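Local coordinates for protease Do-like 1, chloroplastic (Arabidopsis thaliana, PDB 3QO6), which is a chloroplast serine protease of the HtrA family that probably degrades damaged proteins and serves the repair of photosystem II during light exposure, at the interface of chains A and B. Coordinates in Å, arbitrary orientation; residue numbers count along the deposited sequence, not the author numbering. Chains: chain A/B, Protease Do-like 1, chloroplastic.

The interface of chains A and B. Residues chain A 248, 254, 272-274, 280; chain B 41, 43-44.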
loop_
_atom_site.group_PDB
_atom_site.type_symbol
_atom_site.label_atom_id
_atom_site.label_comp_id
_atom_site.label_asym_id
_atom_site.label_seq_id
_atom_site.Cartn_x
_atom_site.Cartn_y
_atom_site.Cartn_z
ATOM N N LEU A 248 15.917 -9.315 -29.080
ATOM C CA LEU A 248 16.374 -9.559 -30.440
ATOM C C LEU A 248 17.872 -9.814 -30.310
ATOM O O LEU A 248 18.461 -10.569 -31.082
ATOM C CB LEU A 248 16.087 -8.345 -31.324
ATOM C CG LEU A 248 14.627 -8.175 -31.772
ATOM C CD1 LEU A 248 14.235 -9.340 -32.660
ATOM C CD2 LEU A 248 13.702 -8.095 -30.569
ATOM N N LEU A 254 18.237 0.181 -33.638
ATOM C CA LEU A 254 17.410 -0.282 -34.751
ATOM C C LEU A 254 16.512 0.802 -35.325
ATOM O O LEU A 254 15.748 1.422 -34.595
ATOM C CB LEU A 254 16.528 -1.455 -34.316
ATOM C CG LEU A 254 15.223 -1.579 -35.116
ATOM C CD1 LEU A 254 15.545 -1.787 -36.582
ATOM C CD2 LEU A 254 14.377 -2.720 -34.588
ATOM N N THR A 272 11.861 -0.831 -40.136
ATOM C CA THR A 272 11.458 -2.194 -39.814
ATOM C C THR A 272 10.070 -2.442 -40.384
ATOM O O THR A 272 9.232 -1.536 -40.395
ATOM C CB THR A 272 11.393 -2.422 -38.322
ATOM O OG1 THR A 272 12.640 -2.056 -37.737
ATOM C CG2 THR A 272 11.132 -3.877 -38.034
ATOM N N LYS A 273 9.830 -3.670 -40.844
ATOM C CA LYS A 273 8.548 -4.046 -41.432
ATOM C C LYS A 273 8.065 -5.428 -40.990
ATOM O O LYS A 273 8.755 -6.156 -40.272
ATOM C CB LYS A 273 8.658 -4.030 -42.954
ATOM C CG LYS A 273 8.967 -2.674 -43.559
ATOM C CD LYS A 273 9.695 -2.811 -44.904
ATOM C CE LYS A 273 8.977 -3.733 -45.898
ATOM N NZ LYS A 273 7.642 -3.224 -46.347
ATOM N N ARG A 274 6.869 -5.781 -41.444
ATOM C CA ARG A 274 6.270 -7.070 -41.123
ATOM C C ARG A 274 5.991 -7.856 -42.400
ATOM O O ARG A 274 5.206 -7.408 -43.241
ATOM C CB ARG A 274 4.966 -6.858 -40.353
ATOM C CG ARG A 274 5.160 -6.499 -38.884
ATOM C CD ARG A 274 5.829 -7.654 -38.130
ATOM N NE ARG A 274 6.090 -7.348 -36.724
ATOM C CZ ARG A 274 5.157 -7.015 -35.842
ATOM N NH1 ARG A 274 3.887 -6.943 -36.211
ATOM N NH2 ARG A 274 5.499 -6.743 -34.593
ATOM N N LEU A 280 9.096 -10.231 -38.177
ATOM C CA LEU A 280 9.817 -8.984 -38.345
ATOM C C LEU A 280 10.812 -8.875 -39.493
ATOM O O LEU A 280 11.814 -9.594 -39.546
ATOM C CB LEU A 280 10.530 -8.643 -37.033
ATOM C CG LEU A 280 9.656 -8.217 -35.854
ATOM C CD1 LEU A 280 10.468 -8.233 -34.570
ATOM C CD2 LEU A 280 9.105 -6.834 -36.119
ATOM N N ASP B 41 2.551 -0.989 -32.460
ATOM C CA ASP B 41 3.493 -2.074 -32.699
ATOM C C ASP B 41 4.819 -1.472 -32.228
ATOM O O ASP B 41 5.223 -0.397 -32.687
ATOM C CB ASP B 41 3.554 -2.402 -34.196
ATOM C CG ASP B 41 4.350 -3.669 -34.496
ATOM O OD1 ASP B 41 5.510 -3.793 -34.041
ATOM O OD2 ASP B 41 3.812 -4.541 -35.206
ATOM N N PHE B 43 7.637 -2.078 -33.032
ATOM C CA PHE B 43 8.578 -1.955 -34.148
ATOM C C PHE B 43 7.951 -1.393 -35.421
ATOM O O PHE B 43 8.521 -0.522 -36.076
ATOM C CB PHE B 43 9.201 -3.323 -34.452
ATOM C CG PHE B 43 9.554 -4.119 -33.217
ATOM C CD1 PHE B 43 8.555 -4.687 -32.425
ATOM C CD2 PHE B 43 10.880 -4.273 -32.826
ATOM C CE1 PHE B 43 8.870 -5.393 -31.264
ATOM C CE2 PHE B 43 11.203 -4.977 -31.668
ATOM C CZ PHE B 43 10.195 -5.538 -30.886
ATOM N N THR B 44 6.777 -1.903 -35.769
ATOM C CA THR B 44 6.066 -1.472 -36.962
ATOM C C THR B 44 5.541 -0.047 -36.835
ATOM O O THR B 44 5.293 0.630 -37.826
ATOM C CB THR B 44 4.897 -2.451 -37.262
ATOM O OG1 THR B 44 5.130 -3.096 -38.518
ATOM C CG2 THR B 44 3.556 -1.744 -37.291
#
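OD1 of B:Asp41 takes the backbone N-H groups of both B:Phe43 and B:Thr44 while the same carboxylate faces A:Arg274, an example of an acid that shapes its own loop and engages a neighbouring subunit. OD1 caps the turn from within: the backbone N of B:Phe43 bonds to OD1 on the anti lone pair, at 2.9 Å, and the N of B:Thr44 reaches the same oxygen from above the carboxylate plane, in a nearly straight bond (175° at H). With CG anti to the backbone N (chi1 -171°), the acid also meets the guanidinium of A:Arg274, where NH1 lies 2.6 Å from OD2. This salt bridge is not a flat, paired one; the two planes stand 49° apart and the N-H groups do not aim at the oxygens, so the attraction is probably mainly electrostatic. A:Arg274 arrives there by a bend at chi2, and its CG passes 3.4 Å from the hydroxyl OG1 of B:Thr44.

Beside this charged pair, the ring of B:Phe43 enters an apolar pocket. A:Leu280 covers one face, its CD1 4.2 Å above the ring plane of B:Phe43, over the centre, while its CD2 rests on CB of B:Phe43. CD2 of A:Leu248 approaches the far part of the ring at CE2, and the methyl CG2 of A:Thr272 lies against CB; A:Leu254 adds a looser contact. An alanine in place of B:Asp41 would probably leave A:Arg274 without its countercharge and the two loop amides without their shared acceptor, freeing the turn that presents B:Phe43. The centre of this contact lies about 32 Å from A:His71 of the charge relay system. The patch, repeated by its two-fold twin with the chains exchanged, docks a protease-domain loop of one chain into the PDZ domain of another, and likely helps hold the assembly together.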